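Local coordinates for cellobiose 2-epimerase (Ruminococcus albus, PDB 3VW5), which catalyses the reversible 2-epimerization of cellobiose to 4-O-beta-D-glucopyranosyl-D-mannose, acting on an unmodified sugar, at residues A[59-64]-A[68-73]; A[141-146]-A[202-207]; A[148-153]-A[230-235]; A[346-351]-A[373-378]. The protein carries 2 engineered substitutions. One frame throughout, in Å; residues are numbered along the deposited sequence.

Contact 1: residues A[59-64]-A[68-73]; sequences NAYMTL and ELLDNA
Tyr61 lays its ring against Leu70. CB of Leu70 stands over the ring centre, 3.7 Å from the centroid and 10° off the ring normal, a CH-pi contact. The rest of the leucine spreads over the same ring. Its CD1 comes to 3.8 Å from CD2 of Tyr61, and its CD2 lies near CE2 and CZ. The two side chains cross obliquely. Tyr61 has CG anti to its backbone N (chi1 171°), which turns the ring toward helix 67-84, where its face meets Leu70 CB. Helices 47-64 and 67-84 form a helical hairpin of the (alpha/alpha)6 barrel. The axes of the two short segments run antiparallel, at 164°, and approach to 8.3 Å. Leu69 comes at the ring edge. Its CB meets CB of Tyr61 at 3.8 Å, near the plane of the ring. Its CD1 lies 4.1 Å from CB of Ala60 and 4.4 Å from CB of Leu64. With an alanine in place of Tyr61 the ring is gone, and a gap would probably open beside CB and CD1 of Leu70. Beyond the hairpin, Leu70 touches Ala125 of helix 109-126, and Leu64 packs on helix 2-19.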
# COMPACT_ATOMS: atom_id res chain seq x y z
N ASN A 59 -8.53 10.30 -1.92
CA ASN A 59 -8.93 10.11 -0.53
C ASN A 59 -8.75 11.33 0.37
O ASN A 59 -9.48 11.50 1.36
CB ASN A 59 -8.22 8.90 0.08
CG ASN A 59 -8.92 7.61 -0.27
OD1 ASN A 59 -9.72 7.09 0.51
ND2 ASN A 59 -8.64 7.10 -1.47
N ALA A 60 -7.76 12.15 0.04
CA ALA A 60 -7.53 13.39 0.77
C ALA A 60 -8.71 14.32 0.51
O ALA A 60 -9.18 15.04 1.40
CB ALA A 60 -6.23 14.04 0.33
N TYR A 61 -9.18 14.30 -0.73
CA TYR A 61 -10.32 15.12 -1.08
C TYR A 61 -11.57 14.66 -0.32
O TYR A 61 -12.31 15.48 0.25
CB TYR A 61 -10.53 15.12 -2.59
CG TYR A 61 -11.83 15.77 -2.99
CD1 TYR A 61 -12.00 17.15 -2.90
CD2 TYR A 61 -12.89 15.00 -3.46
CE1 TYR A 61 -13.18 17.74 -3.27
CE2 TYR A 61 -14.07 15.58 -3.84
CZ TYR A 61 -14.22 16.95 -3.74
OH TYR A 61 -15.41 17.54 -4.11
N MET A 62 -11.79 13.35 -0.28
CA MET A 62 -12.95 12.82 0.44
C MET A 62 -12.85 13.01 1.95
O MET A 62 -13.83 12.81 2.67
CB MET A 62 -13.15 11.33 0.12
CG MET A 62 -13.66 11.03 -1.29
SD MET A 62 -14.16 9.29 -1.53
CE MET A 62 -12.58 8.44 -1.56
N THR A 63 -11.69 13.41 2.46
CA THR A 63 -11.52 13.50 3.90
C THR A 63 -11.55 14.95 4.39
O THR A 63 -12.14 15.27 5.43
CB THR A 63 -10.22 12.79 4.34
OG1 THR A 63 -10.30 11.41 3.96
CG2 THR A 63 -10.02 12.88 5.85
N LEU A 64 -10.93 15.82 3.61
CA LEU A 64 -10.73 17.20 4.01
C LEU A 64 -11.54 18.16 3.13
O LEU A 64 -11.82 19.29 3.52
CB LEU A 64 -9.25 17.54 3.90
CG LEU A 64 -8.32 16.51 4.52
CD1 LEU A 64 -6.90 16.87 4.20
CD2 LEU A 64 -8.53 16.41 6.02
N GLU A 68 -8.85 21.77 -4.86
CA GLU A 68 -7.47 21.58 -5.26
C GLU A 68 -7.10 20.10 -5.22
O GLU A 68 -6.46 19.58 -6.14
CB GLU A 68 -6.53 22.39 -4.36
CG GLU A 68 -5.37 23.05 -5.10
CD GLU A 68 -4.73 24.21 -4.31
OE1 GLU A 68 -3.55 24.09 -3.87
OE2 GLU A 68 -5.42 25.26 -4.13
N LEU A 69 -7.52 19.40 -4.17
CA LEU A 69 -7.17 18.00 -4.01
C LEU A 69 -7.77 17.14 -5.12
O LEU A 69 -7.07 16.27 -5.69
CB LEU A 69 -7.58 17.48 -2.64
CG LEU A 69 -6.96 18.27 -1.48
CD1 LEU A 69 -7.56 17.85 -0.15
CD2 LEU A 69 -5.42 18.16 -1.48
N LEU A 70 -9.04 17.38 -5.44
CA LEU A 70 -9.69 16.66 -6.53
C LEU A 70 -9.10 17.01 -7.89
O LEU A 70 -9.06 16.17 -8.77
CB LEU A 70 -11.19 16.88 -6.55
CG LEU A 70 -11.95 15.97 -7.53
CD1 LEU A 70 -11.92 14.52 -7.08
CD2 LEU A 70 -13.39 16.42 -7.72
N ASP A 71 -8.64 18.23 -8.06
CA ASP A 71 -8.01 18.62 -9.32
C ASP A 71 -6.68 17.86 -9.53
O ASP A 71 -6.38 17.41 -10.65
CB ASP A 71 -7.82 20.14 -9.40
CG ASP A 71 -7.41 20.61 -10.80
OD1 ASP A 71 -7.80 19.96 -11.80
OD2 ASP A 71 -6.70 21.64 -10.91
N ASN A 72 -5.90 17.71 -8.46
CA ASN A 72 -4.67 16.92 -8.48
C ASN A 72 -4.93 15.43 -8.70
O ASN A 72 -4.24 14.78 -9.49
CB ASN A 72 -3.89 17.14 -7.19
CG ASN A 72 -3.12 18.45 -7.19
OD1 ASN A 72 -2.80 19.01 -8.24
ND2 ASN A 72 -2.84 18.95 -6.00
N ALA A 73 -5.93 14.89 -8.00
CA ALA A 73 -6.40 13.55 -8.29
C ALA A 73 -6.67 13.44 -9.79
O ALA A 73 -6.10 12.57 -10.47
CB ALA A 73 -7.65 13.21 -7.49

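Contact 2: residues A[141-146]-A[202-207]; sequences DIEKNT and ADRLKF
The carboxylate of Glu143 is gripped at both oxygens, by Arg204 across the contact and by two tyrosines. OE2 of Glu143 is hydrogen-bonded to the hydroxyls of Tyr152 and Tyr189. OE1 of Glu143 accepts a hydrogen bond from Arg204 NE at 2.5 Å, with an N-H...O angle of 150°. This bond is part of a salt bridge. The donor reaches OE1 on the syn side but 32° out of the carboxylate plane. On the arginine side, the oxygen lies at the guanidinium edge, close to its plane. The two flat groups are therefore not paired side by side: their planes stand 65° apart. Arg204 is bent at both chi2 and chi3, and these bends bring NE round to OE1. With partners at both oxygens, the carboxylate is held in place. A leucine in place of Arg204 has no NE to offer, and Glu143 OE1 would probably lose its charged mate. Near the C-terminal end of helix 129-145, Ile142 O accepts from Thr146 N at 3.0 Å and from Thr146 OG1 at 2.6 Å, from opposite faces of its plane. The bridge ties the last turn of helix 129-145 to helix 199-216 at the surface of the barrel. Tyr152 of strand 151-156 and Tyr189 of helix 179-196 both touch Arg204.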
# COMPACT_ATOMS: atom_id res chain seq x y z
N ASP A 141 -9.19 -8.03 -16.55
CA ASP A 141 -7.87 -8.39 -17.04
C ASP A 141 -7.11 -9.26 -16.05
O ASP A 141 -6.39 -10.16 -16.46
CB ASP A 141 -7.05 -7.15 -17.39
CG ASP A 141 -7.58 -6.41 -18.60
OD1 ASP A 141 -8.49 -6.97 -19.27
OD2 ASP A 141 -7.10 -5.29 -18.90
N ILE A 142 -7.25 -8.98 -14.76
CA ILE A 142 -6.52 -9.74 -13.76
C ILE A 142 -7.06 -11.16 -13.72
O ILE A 142 -6.29 -12.14 -13.70
CB ILE A 142 -6.60 -9.10 -12.34
CG1 ILE A 142 -5.63 -7.93 -12.22
CG2 ILE A 142 -6.25 -10.11 -11.25
CD1 ILE A 142 -5.82 -7.14 -10.93
N GLU A 143 -8.38 -11.27 -13.72
CA GLU A 143 -9.02 -12.57 -13.63
C GLU A 143 -8.83 -13.42 -14.90
O GLU A 143 -8.70 -14.63 -14.83
CB GLU A 143 -10.49 -12.42 -13.27
CG GLU A 143 -10.75 -11.66 -11.97
CD GLU A 143 -10.26 -12.39 -10.73
OE1 GLU A 143 -10.68 -13.54 -10.48
OE2 GLU A 143 -9.46 -11.79 -9.98
N LYS A 144 -8.78 -12.77 -16.06
CA LYS A 144 -8.55 -13.47 -17.31
C LYS A 144 -7.13 -14.03 -17.41
O LYS A 144 -6.93 -15.21 -17.72
CB LYS A 144 -8.80 -12.52 -18.49
CG LYS A 144 -8.99 -13.21 -19.84
CD LYS A 144 -10.05 -14.29 -19.70
CE LYS A 144 -10.92 -14.41 -20.94
NZ LYS A 144 -10.25 -15.22 -22.01
N ASN A 145 -6.14 -13.18 -17.16
CA ASN A 145 -4.77 -13.51 -17.52
C ASN A 145 -3.83 -13.96 -16.40
O ASN A 145 -2.79 -14.55 -16.69
CB ASN A 145 -4.14 -12.34 -18.30
CG ASN A 145 -4.95 -11.97 -19.53
OD1 ASN A 145 -4.92 -12.68 -20.54
ND2 ASN A 145 -5.70 -10.88 -19.45
N THR A 146 -4.18 -13.70 -15.14
CA THR A 146 -3.24 -13.96 -14.05
C THR A 146 -3.70 -15.05 -13.11
O THR A 146 -2.94 -15.52 -12.28
CB THR A 146 -2.95 -12.70 -13.20
OG1 THR A 146 -4.08 -12.41 -12.35
CG2 THR A 146 -2.66 -11.50 -14.09
N ALA A 202 -16.90 -9.47 -4.97
CA ALA A 202 -16.87 -10.05 -3.63
C ALA A 202 -16.49 -11.53 -3.63
O ALA A 202 -15.80 -11.99 -2.72
CB ALA A 202 -18.18 -9.82 -2.90
N ASP A 203 -16.91 -12.27 -4.63
CA ASP A 203 -16.50 -13.67 -4.71
C ASP A 203 -14.99 -13.82 -4.74
O ASP A 203 -14.43 -14.57 -3.93
CB ASP A 203 -17.14 -14.39 -5.91
CG ASP A 203 -18.58 -14.78 -5.65
OD1 ASP A 203 -18.93 -14.97 -4.45
OD2 ASP A 203 -19.36 -14.87 -6.63
N ARG A 204 -14.32 -13.11 -5.64
CA ARG A 204 -12.88 -13.19 -5.72
C ARG A 204 -12.23 -12.72 -4.41
O ARG A 204 -11.31 -13.38 -3.89
CB ARG A 204 -12.36 -12.38 -6.91
CG ARG A 204 -13.08 -12.69 -8.22
CD ARG A 204 -13.11 -14.17 -8.49
NE ARG A 204 -11.77 -14.74 -8.55
CZ ARG A 204 -11.39 -15.83 -7.89
NH1 ARG A 204 -12.26 -16.47 -7.12
NH2 ARG A 204 -10.15 -16.27 -8.00
N LEU A 205 -12.72 -11.60 -3.88
CA LEU A 205 -12.30 -11.09 -2.58
C LEU A 205 -12.32 -12.17 -1.51
O LEU A 205 -11.38 -12.29 -0.72
CB LEU A 205 -13.20 -9.94 -2.12
CG LEU A 205 -12.62 -8.70 -1.40
CD1 LEU A 205 -13.63 -8.14 -0.43
CD2 LEU A 205 -11.28 -8.93 -0.68
N LYS A 206 -13.42 -12.93 -1.44
CA LYS A 206 -13.54 -13.93 -0.39
C LYS A 206 -12.52 -15.06 -0.61
O LYS A 206 -11.96 -15.62 0.34
CB LYS A 206 -14.97 -14.47 -0.27
CG LYS A 206 -15.94 -13.52 0.44
CD LYS A 206 -17.40 -13.91 0.16
CE LYS A 206 -18.38 -12.97 0.86
NZ LYS A 206 -19.64 -13.65 1.38
N PHE A 207 -12.26 -15.36 -1.87
CA PHE A 207 -11.24 -16.34 -2.19
C PHE A 207 -9.85 -15.86 -1.72
O PHE A 207 -9.05 -16.64 -1.17
CB PHE A 207 -11.26 -16.66 -3.67
CG PHE A 207 -10.01 -17.33 -4.16
CD1 PHE A 207 -9.00 -16.59 -4.76
CD2 PHE A 207 -9.83 -18.70 -4.02
CE1 PHE A 207 -7.84 -17.19 -5.21
CE2 PHE A 207 -8.68 -19.31 -4.47
CZ PHE A 207 -7.67 -18.55 -5.07

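Contact 3: residues A[148-153]-A[230-235]; sequences YEYGYR and TAFNLV
Tyr150 and Phe232 make the closely packed part of this contact. The edge of Phe232 points toward the face of Tyr150. The ring centroids are 5.3 Å apart and the planes stand at 63°, an edge-to-face pair. CD2 of Phe232 lies over the tyrosine ring toward its rim, 3.8 Å from CE1 of Tyr150. Tyr150 O lies in turn near the plane of the Phe232 ring, beside CE2. Phe232 is buried. Its ring makes a second edge-to-face pair with Phe228 and packs on Ile182 of helix 179-196 and on Gln211 and Ile215 of helix 199-216.

The other side of the contact faces solvent. Tyr150, Thr230 and Ala231 are all exposed. There the tyrosine ring meets backbone rather than side chains: CE2 of Tyr150 lies near Ala231 O, and CD2 of Tyr150 is 3.9 Å from Thr230 O. Both oxygens approach the ring obliquely. A chi1 of -157° swings the ring of Tyr150 out from its turn to the loop.

Tyr150 sits in the type I turn from Tyr148 to Gly151, which joins strands 147-148 and 151-156 as a beta hairpin. Phe232 belongs to the loop between strands 223-228 and 238-240. The contact thus joins the hairpin turn to a loop at one end of the barrel. No hydrogen bond links the two segments directly. Lys177 NZ makes weak hydrogen bonds to both Tyr150 O and Thr230 O, an indirect link. The direct hold therefore rests mainly on the edge-to-face pair.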
# COMPACT_ATOMS: atom_id res chain seq x y z
N TYR A 148 -4.55 -18.67 -12.14
CA TYR A 148 -4.39 -20.08 -12.48
C TYR A 148 -5.11 -20.92 -11.44
O TYR A 148 -5.65 -20.37 -10.48
CB TYR A 148 -2.90 -20.42 -12.62
CG TYR A 148 -2.27 -19.82 -13.87
CD1 TYR A 148 -1.78 -20.64 -14.89
CD2 TYR A 148 -2.21 -18.44 -14.05
CE1 TYR A 148 -1.22 -20.11 -16.04
CE2 TYR A 148 -1.65 -17.89 -15.20
CZ TYR A 148 -1.16 -18.74 -16.19
OH TYR A 148 -0.61 -18.22 -17.34
N GLU A 149 -5.15 -22.24 -11.63
CA GLU A 149 -5.95 -23.11 -10.74
C GLU A 149 -5.58 -22.98 -9.27
O GLU A 149 -6.44 -23.10 -8.40
CB GLU A 149 -5.84 -24.59 -11.12
CG GLU A 149 -6.62 -25.00 -12.33
CD GLU A 149 -8.12 -25.01 -12.14
OE1 GLU A 149 -8.63 -25.57 -11.14
OE2 GLU A 149 -8.80 -24.46 -13.02
N TYR A 150 -4.30 -22.78 -8.98
CA TYR A 150 -3.86 -22.77 -7.59
C TYR A 150 -3.56 -21.34 -7.15
O TYR A 150 -2.70 -21.12 -6.30
CB TYR A 150 -2.65 -23.69 -7.40
CG TYR A 150 -2.42 -24.19 -5.97
CD1 TYR A 150 -3.24 -23.78 -4.92
CD2 TYR A 150 -1.38 -25.07 -5.68
CE1 TYR A 150 -3.03 -24.23 -3.62
CE2 TYR A 150 -1.16 -25.53 -4.39
CZ TYR A 150 -1.99 -25.11 -3.36
OH TYR A 150 -1.77 -25.57 -2.08
N GLY A 151 -4.26 -20.38 -7.75
CA GLY A 151 -4.17 -18.99 -7.35
C GLY A 151 -3.57 -18.05 -8.39
O GLY A 151 -3.25 -18.46 -9.51
N TYR A 152 -3.41 -16.79 -8.01
CA TYR A 152 -2.88 -15.79 -8.91
C TYR A 152 -1.38 -15.94 -9.14
O TYR A 152 -0.63 -16.21 -8.20
CB TYR A 152 -3.17 -14.38 -8.35
CG TYR A 152 -4.64 -14.08 -8.24
CD1 TYR A 152 -5.35 -13.54 -9.32
CD2 TYR A 152 -5.34 -14.33 -7.06
CE1 TYR A 152 -6.71 -13.28 -9.23
CE2 TYR A 152 -6.71 -14.06 -6.96
CZ TYR A 152 -7.38 -13.54 -8.05
OH TYR A 152 -8.71 -13.26 -7.98
N ARG A 153 -0.95 -15.77 -10.39
CA ARG A 153 0.47 -15.62 -10.71
C ARG A 153 0.81 -14.14 -10.85
O ARG A 153 -0.06 -13.34 -11.16
CB ARG A 153 0.81 -16.38 -11.98
CG ARG A 153 0.82 -17.86 -11.77
CD ARG A 153 1.29 -18.57 -13.00
NE ARG A 153 1.28 -20.02 -12.80
CZ ARG A 153 1.69 -20.90 -13.70
NH1 ARG A 153 2.15 -20.47 -14.88
NH2 ARG A 153 1.65 -22.20 -13.43
N THR A 230 5.17 -22.35 -6.97
CA THR A 230 3.95 -22.57 -7.73
C THR A 230 3.04 -23.58 -7.04
O THR A 230 1.90 -23.76 -7.44
CB THR A 230 4.27 -22.98 -9.17
OG1 THR A 230 5.43 -23.81 -9.17
CG2 THR A 230 4.58 -21.76 -10.02
N ALA A 231 3.56 -24.20 -5.98
CA ALA A 231 2.80 -25.16 -5.17
C ALA A 231 2.29 -24.55 -3.85
O ALA A 231 1.76 -25.25 -2.98
CB ALA A 231 3.67 -26.38 -4.87
N PHE A 232 2.45 -23.24 -3.72
CA PHE A 232 2.17 -22.55 -2.46
C PHE A 232 2.93 -23.12 -1.27
O PHE A 232 2.44 -23.12 -0.14
CB PHE A 232 0.67 -22.51 -2.18
CG PHE A 232 0.05 -21.19 -2.48
CD1 PHE A 232 0.46 -20.06 -1.79
CD2 PHE A 232 -0.90 -21.06 -3.48
CE1 PHE A 232 -0.09 -18.82 -2.08
CE2 PHE A 232 -1.46 -19.82 -3.77
CZ PHE A 232 -1.06 -18.70 -3.07
N ASN A 233 4.14 -23.60 -1.53
CA ASN A 233 5.03 -23.97 -0.46
C ASN A 233 6.02 -22.85 -0.18
O ASN A 233 6.42 -22.11 -1.08
CB ASN A 233 5.77 -25.28 -0.77
CG ASN A 233 4.92 -26.50 -0.51
OD1 ASN A 233 3.99 -26.48 0.31
ND2 ASN A 233 5.23 -27.59 -1.20
N LEU A 234 6.42 -22.75 1.08
CA LEU A 234 7.31 -21.70 1.54
C LEU A 234 8.67 -21.68 0.84
O LEU A 234 9.29 -22.73 0.62
CB LEU A 234 7.49 -21.84 3.04
CG LEU A 234 7.96 -20.67 3.90
CD1 LEU A 234 7.30 -19.35 3.52
CD2 LEU A 234 7.62 -21.05 5.33
N VAL A 235 9.10 -20.48 0.48
CA VAL A 235 10.40 -20.22 -0.13
C VAL A 235 11.09 -19.16 0.72
O VAL A 235 10.50 -18.12 1.00
CB VAL A 235 10.23 -19.63 -1.53
CG1 VAL A 235 11.47 -18.81 -1.92
CG2 VAL A 235 9.93 -20.72 -2.56

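Contact 4: residues A[346-351]-A[373-378]; sequences GGEWYS and YHNGRM
Asn375 packs on Trp349 and is hydrogen-bonded to Glu348, holding a loop against helix 373-385, the last helix of the (alpha/alpha)6 barrel. CB of Asn375 stands over the six-membered ring of Trp349, 3.5 Å from its centroid and 8° off the normal, a CH-pi contact. Its amide is almost perpendicular to the indole, at 87°, and ND2 also lies above the ring face. ND2 of Asn375 donates to Glu348 OE2 at 3.1 Å. The acceptor is near the amide plane, and the donor comes on the syn side of the carboxylate but tilted out of its plane. CE of Met378 meets the indole edge, 3.8 Å from CH2 of Trp349.

A second shell fixes these groups. Glu348 OE2 is also hydrogen-bonded to Trp18 NE1. Glu348 OE1 forms a salt bridge with Lys370 and accepts from Trp349 N at 2.6 Å. Trp349 NE1 is hydrogen-bonded to Glu9 OE1. With chi1 at 55°, CG of Asn375 sits between its backbone N and carbonyl carbon, which keeps the amide over the backbone. There Asn375 OD1 takes a weak hydrogen bond from Gly376 N, at 2.8 Å.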
# COMPACT_ATOMS: atom_id res chain seq x y z
N GLY A 346 12.66 21.31 1.13
CA GLY A 346 11.32 21.00 1.51
C GLY A 346 11.33 19.50 1.22
O GLY A 346 11.25 19.06 0.07
N GLY A 347 11.52 18.72 2.28
CA GLY A 347 11.40 17.28 2.18
C GLY A 347 10.13 16.87 2.90
O GLY A 347 9.38 17.73 3.37
N GLU A 348 9.89 15.56 3.00
CA GLU A 348 8.71 15.09 3.71
C GLU A 348 9.01 14.07 4.80
O GLU A 348 9.17 14.44 5.95
CB GLU A 348 7.58 14.64 2.75
CG GLU A 348 7.90 13.48 1.84
CD GLU A 348 7.12 12.22 2.20
OE1 GLU A 348 7.76 11.27 2.72
OE2 GLU A 348 5.88 12.16 1.95
N TRP A 349 9.06 12.79 4.44
CA TRP A 349 9.47 11.75 5.38
C TRP A 349 10.72 11.08 4.83
O TRP A 349 10.81 10.82 3.64
CB TRP A 349 8.38 10.68 5.58
CG TRP A 349 7.15 11.12 6.33
CD1 TRP A 349 6.65 12.41 6.43
CD2 TRP A 349 6.27 10.29 7.10
NE1 TRP A 349 5.52 12.41 7.21
CE2 TRP A 349 5.26 11.13 7.64
CE3 TRP A 349 6.23 8.92 7.39
CZ2 TRP A 349 4.22 10.64 8.44
CZ3 TRP A 349 5.19 8.44 8.19
CH2 TRP A 349 4.20 9.30 8.71
N TYR A 350 11.69 10.81 5.70
CA TYR A 350 12.80 9.97 5.30
C TYR A 350 12.31 8.56 5.01
O TYR A 350 11.45 8.02 5.72
CB TYR A 350 13.85 9.90 6.41
CG TYR A 350 14.61 11.17 6.63
CD1 TYR A 350 15.67 11.52 5.79
CD2 TYR A 350 14.31 12.01 7.69
CE1 TYR A 350 16.40 12.68 6.01
CE2 TYR A 350 15.02 13.17 7.91
CZ TYR A 350 16.06 13.50 7.07
OH TYR A 350 16.78 14.64 7.30
N SER A 351 12.88 7.96 3.97
CA SER A 351 12.62 6.57 3.61
C SER A 351 12.99 5.55 4.72
O SER A 351 12.16 4.75 5.14
CB SER A 351 13.39 6.23 2.33
OG SER A 351 12.96 5.01 1.78
N TYR A 373 1.17 7.46 -0.36
CA TYR A 373 0.09 6.53 -0.06
C TYR A 373 0.13 5.97 1.37
O TYR A 373 -0.82 6.16 2.14
CB TYR A 373 0.05 5.44 -1.14
CG TYR A 373 -0.28 4.03 -0.71
CD1 TYR A 373 -1.57 3.67 -0.33
CD2 TYR A 373 0.69 3.03 -0.74
CE1 TYR A 373 -1.87 2.36 0.03
CE2 TYR A 373 0.41 1.73 -0.37
CZ TYR A 373 -0.87 1.40 0.01
OH TYR A 373 -1.16 0.10 0.37
N HIS A 374 1.23 5.32 1.75
CA HIS A 374 1.34 4.79 3.11
C HIS A 374 1.18 5.85 4.21
O HIS A 374 0.41 5.66 5.17
CB HIS A 374 2.64 4.00 3.31
CG HIS A 374 2.63 2.64 2.68
ND1 HIS A 374 1.85 1.60 3.16
CD2 HIS A 374 3.30 2.14 1.61
CE1 HIS A 374 2.05 0.53 2.42
NE2 HIS A 374 2.93 0.83 1.48
N ASN A 375 1.92 6.96 4.10
CA ASN A 375 1.88 7.95 5.17
C ASN A 375 0.63 8.82 5.10
O ASN A 375 0.05 9.20 6.15
CB ASN A 375 3.18 8.77 5.24
CG ASN A 375 3.53 9.42 3.94
OD1 ASN A 375 2.79 9.28 2.95
ND2 ASN A 375 4.64 10.15 3.90
N GLY A 376 0.20 9.13 3.87
CA GLY A 376 -1.11 9.70 3.61
C GLY A 376 -2.25 8.88 4.20
O GLY A 376 -3.10 9.40 4.94
N ARG A 377 -2.25 7.58 3.92
CA ARG A 377 -3.33 6.74 4.43
C ARG A 377 -3.41 6.74 5.96
O ARG A 377 -4.49 6.81 6.53
CB ARG A 377 -3.26 5.31 3.89
CG ARG A 377 -4.57 4.56 4.09
CD ARG A 377 -4.60 3.26 3.29
NE ARG A 377 -3.50 2.38 3.66
CZ ARG A 377 -3.26 1.20 3.09
NH1 ARG A 377 -4.04 0.75 2.13
NH2 ARG A 377 -2.22 0.48 3.50
N MET A 378 -2.25 6.70 6.62
CA MET A 378 -2.22 6.71 8.09
C MET A 378 -2.88 7.97 8.67
O MET A 378 -3.66 7.91 9.62
CB MET A 378 -0.79 6.59 8.62
CG MET A 378 -0.68 6.62 10.13
SD MET A 378 0.85 7.43 10.63
CE MET A 378 0.59 9.10 10.01

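In the fold
Contact 4 is the buried one, its centre about 12 Å from the chain's centre, and joins carboxylate and amide bonds to indole packing. Contact 1 is only partly buried and apolar across its helices. The centres of contacts 1 and 4 are about 16 Å apart and the two do not touch, yet Asn59 and Thr63 reach Met380 of helix 373-385, the helix of contact 4. Contact 2 lies at the surface and rests on one salt bridge, while contact 3, partly buried, relies on aromatic rings. Contacts 2 and 3 meet at strand 151-156, and both use helix 199-216, which carries Arg204 and packs on Phe232. Contact 3 lies across the chain's centre from contacts 1 and 4.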